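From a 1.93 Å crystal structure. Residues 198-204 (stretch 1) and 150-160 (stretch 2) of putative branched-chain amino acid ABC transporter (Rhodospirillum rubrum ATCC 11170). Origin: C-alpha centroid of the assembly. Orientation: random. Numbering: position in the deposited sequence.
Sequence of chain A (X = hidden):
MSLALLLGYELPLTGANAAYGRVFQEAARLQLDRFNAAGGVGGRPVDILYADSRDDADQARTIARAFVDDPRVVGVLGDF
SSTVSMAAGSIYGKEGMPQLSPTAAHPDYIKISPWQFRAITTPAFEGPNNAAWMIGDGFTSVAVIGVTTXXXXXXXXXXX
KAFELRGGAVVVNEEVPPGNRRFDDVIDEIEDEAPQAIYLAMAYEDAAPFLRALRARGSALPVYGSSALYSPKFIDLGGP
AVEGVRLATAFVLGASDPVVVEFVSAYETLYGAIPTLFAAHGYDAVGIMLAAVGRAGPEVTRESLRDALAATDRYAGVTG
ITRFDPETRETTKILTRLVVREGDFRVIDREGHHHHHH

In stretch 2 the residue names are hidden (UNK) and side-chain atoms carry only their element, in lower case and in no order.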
# COMPACT_ATOMS: atom_id res chain seq x y z
N ILE A 198 5.54 11.81 20.01
CA ILE A 198 4.19 11.34 19.77
C ILE A 198 4.09 10.60 18.44
O ILE A 198 4.63 11.05 17.43
CB ILE A 198 3.19 12.52 19.73
CG1 ILE A 198 3.28 13.32 21.03
CG2 ILE A 198 1.77 12.01 19.49
CD1 ILE A 198 2.46 14.60 21.02
N TYR A 199 3.41 9.46 18.45
CA TYR A 199 3.20 8.69 17.23
C TYR A 199 1.70 8.69 16.96
O TYR A 199 0.92 8.27 17.82
CB TYR A 199 3.68 7.24 17.37
CG TYR A 199 3.43 6.46 16.10
CD1 TYR A 199 4.17 6.72 14.94
CD2 TYR A 199 2.41 5.51 16.03
CE1 TYR A 199 3.89 6.06 13.74
CE2 TYR A 199 2.12 4.84 14.82
CZ TYR A 199 2.87 5.13 13.69
OH TYR A 199 2.60 4.50 12.49
N LEU A 200 1.30 9.16 15.78
CA LEU A 200 -0.11 9.22 15.44
C LEU A 200 -0.56 8.13 14.46
O LEU A 200 -0.14 8.10 13.31
CB LEU A 200 -0.45 10.58 14.82
CG LEU A 200 -0.18 11.82 15.69
CD1 LEU A 200 -0.54 13.09 14.92
CD2 LEU A 200 -0.98 11.71 16.99
N ALA A 201 -1.41 7.23 14.94
CA ALA A 201 -1.95 6.19 14.08
C ALA A 201 -3.31 6.71 13.66
O ALA A 201 -4.35 6.24 14.15
CB ALA A 201 -2.10 4.88 14.86
N MSE A 202 -3.31 7.71 12.79
CA MSE A 202 -4.56 8.28 12.31
C MSE A 202 -4.39 8.95 10.95
O MSE A 202 -3.27 9.08 10.44
CB MSE A 202 -5.13 9.29 13.32
CG MSE A 202 -4.37 10.59 13.48
SE MSE A 202 -5.17 11.73 14.86
CE MSE A 202 -4.27 10.97 16.36
N ALA A 203 -5.51 9.36 10.36
CA ALA A 203 -5.51 9.98 9.04
C ALA A 203 -5.40 11.50 9.11
O ALA A 203 -5.67 12.11 10.15
CB ALA A 203 -6.76 9.57 8.27
N TYR A 204 -5.02 12.10 7.99
CA TYR A 204 -4.83 13.54 7.91
C TYR A 204 -6.00 14.41 8.35
O TYR A 204 -5.79 15.44 9.00
CB TYR A 204 -4.39 13.94 6.50
CG TYR A 204 -5.41 13.67 5.41
CD1 TYR A 204 -6.45 14.56 5.16
CD2 TYR A 204 -5.33 12.51 4.63
CE1 TYR A 204 -7.38 14.32 4.14
CE2 TYR A 204 -6.25 12.26 3.62
CZ TYR A 204 -7.27 13.17 3.38
OH TYR A 204 -8.18 12.92 2.38
N UNK A 150 -9.99 -0.41 11.88
CA UNK A 150 -9.23 -1.66 11.88
C UNK A 150 -7.74 -1.43 11.62
O UNK A 150 -6.90 -2.00 12.31
c UNK A 150 -9.92 -2.10 9.46
c UNK A 150 -9.82 -2.66 10.88
o UNK A 150 -10.38 -2.85 8.57
o UNK A 150 -9.56 -0.92 9.24
N UNK A 151 -7.42 -0.59 10.64
CA UNK A 151 -6.02 -0.32 10.33
C UNK A 151 -5.36 0.49 11.45
O UNK A 151 -4.17 0.33 11.71
n UNK A 151 -8.09 3.40 8.72
c UNK A 151 -4.43 4.77 9.98
c UNK A 151 -6.95 4.03 9.14
c UNK A 151 -6.55 1.78 8.96
c UNK A 151 -5.44 5.74 9.81
c UNK A 151 -4.67 3.42 9.72
c UNK A 151 -6.70 5.38 9.39
c UNK A 151 -5.95 3.04 9.30
c UNK A 151 -5.89 0.43 8.99
c UNK A 151 -7.85 2.05 8.61
N UNK A 152 -6.13 1.34 12.10
CA UNK A 152 -5.59 2.14 13.18
C UNK A 152 -5.20 1.28 14.37
O UNK A 152 -4.11 1.44 14.93
N UNK A 153 -6.08 0.36 14.76
CA UNK A 153 -5.80 -0.51 15.89
C UNK A 153 -4.69 -1.52 15.61
O UNK A 153 -3.82 -1.74 16.45
c UNK A 153 -8.19 -0.40 16.91
c UNK A 153 -9.44 -1.26 17.13
c UNK A 153 -7.73 0.22 18.22
c UNK A 153 -7.08 -1.26 16.31
N UNK A 154 -4.71 -2.12 14.42
CA UNK A 154 -3.70 -3.11 14.07
C UNK A 154 -2.31 -2.48 13.97
O UNK A 154 -1.34 -3.06 14.44
c UNK A 154 -4.06 -3.78 12.74
o UNK A 154 -4.02 -2.85 11.68
N UNK A 155 -2.22 -1.30 13.36
CA UNK A 155 -0.93 -0.65 13.23
C UNK A 155 -0.43 -0.10 14.57
O UNK A 155 0.76 -0.16 14.86
o UNK A 155 -1.85 1.52 12.60
c UNK A 155 -1.00 0.47 12.18
N UNK A 156 -1.34 0.41 15.39
CA UNK A 156 -0.95 0.94 16.70
C UNK A 156 -0.45 -0.18 17.61
O UNK A 156 0.53 -0.00 18.33
c UNK A 156 -2.14 1.66 17.35
N UNK A 157 -1.13 -1.32 17.57
CA UNK A 157 -0.75 -2.47 18.39
C UNK A 157 0.62 -2.99 17.94
O UNK A 157 1.48 -3.28 18.76
c UNK A 157 -1.22 -4.71 20.46
c UNK A 157 -1.50 -4.87 18.98
c UNK A 157 -1.81 -3.56 18.28
n UNK A 157 -0.31 -5.52 20.98
o UNK A 157 -1.82 -3.87 21.14
N UNK A 158 0.82 -3.08 16.63
CA UNK A 158 2.09 -3.56 16.09
C UNK A 158 3.21 -2.58 16.43
O UNK A 158 4.35 -2.99 16.72
c UNK A 158 1.98 -3.74 14.58
N UNK A 159 2.89 -1.28 16.40
CA UNK A 159 3.88 -0.26 16.74
C UNK A 159 4.27 -0.38 18.21
O UNK A 159 5.45 -0.43 18.53
c UNK A 159 4.20 2.25 17.05
c UNK A 159 4.86 3.71 18.88
c UNK A 159 5.25 2.76 16.29
c UNK A 159 5.91 4.20 18.10
c UNK A 159 3.32 1.15 16.50
c UNK A 159 6.10 3.73 16.80
c UNK A 159 4.01 2.73 18.34
N UNK A 160 3.28 -0.41 19.09
CA UNK A 160 3.57 -0.51 20.52
C UNK A 160 4.40 -1.75 20.83
O UNK A 160 5.41 -1.67 21.55
n UNK A 160 -0.61 -0.28 22.04
c UNK A 160 0.35 0.79 22.32
c UNK A 160 2.26 -0.53 21.33
n UNK A 160 -2.06 1.10 20.89
c UNK A 160 -1.73 -0.11 21.35
c UNK A 160 1.48 0.79 21.30
n UNK A 160 -2.52 -1.15 21.11
O HOH W 1 -0.01 3.63 12.12

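Position 150 opens the helix with two carbons, the second carrying two oxygens, and it reaches nothing on stretch 1. A carboxylate this short is aspartate, D150. Its OD1 accepts a weak hydrogen bond from the backbone N of 151 at 2.6 Å.

Position 151 has one carbon followed by fused five- and six-membered rings holding eight carbons and one nitrogen. Its CA-to-CB bond points sideways, yet chi1 of 62° (p) brings the six-membered ring to the end of the strand, where one ring carbon lies 3.6 Å from M202 C and 3.7 Å from A203 N, both at the ring edge. Only an indole provides such a ring system: W151. The carbon at that edge is CH2, while CZ2 of W151 sits 4.3 Å from A203 CB.

Position 152 has no side-chain atoms. Here the backbones come nearest, with CA of 152 5.5 Å from CA of A201, and the backbone O of 152 is 4.0 Å from A201 CB. A residue without a side chain is glycine, G152.

At position 153 four carbons fork at the second, the pattern of leucine. L153 points away from the strand and takes no part in the contact.

One carbon and then one oxygen make position 154 a serine, S154, out of reach of stretch 1. Its hydroxyl stays beside the preceding turn of its own helix.

Position 155 has the same two atoms, but its CA-to-CB bond points toward the strand, and the oxygen is 4.1 Å from A201 CB. This is S155. Its OG donates to the backbone O of W151 at 2.8 Å and accepts from water 1, also at 2.8 Å. That water is 2.8 Å from Y199 OH as well, so a single water bridges the two stretches.

A lone carbon at position 156, 4.1 Å from A201 CB, identifies alanine, A156.

Position 157 carries three carbons, the third bearing one oxygen and one nitrogen. It is glutamine, Q157, exposed and clear of the strand.

Position 158 is again a single carbon, hence alanine; A158 does not reach stretch 1.

Position 159 has one carbon and a six-carbon ring with no oxygen attached. The ring stacks face to face on the Y199 ring, centroids 4.2 Å apart and planes at 7°, and one of its carbons is 3.8 Å from Y199 CB, which lies over the ring face. This is phenylalanine, F159; its CA-to-CB bond points toward the strand, and the carbon nearest Y199 CB is CZ.

Position 160 has three carbons, a nitrogen, and a carbon with two more nitrogens: arginine. R160 misses the strand, and its NH2 donates to Q157 OE1 at 2.8 Å.

The contact follows a rule of graded size. Strand and helix run at 148°, nearer antiparallel than parallel, and small residues occupy the close approach: A201 packs among G152, S155 and A156. Aromatic residues serve the neighboring levels, F159 stacking on Y199 and W151 setting its edge against M202 and A203. No direct hydrogen bond joins the stretches; packing dominates, and the polar link between S155 and Y199 is delegated to water.

Stretch 2 (150-160) DWGLSSAQAFR
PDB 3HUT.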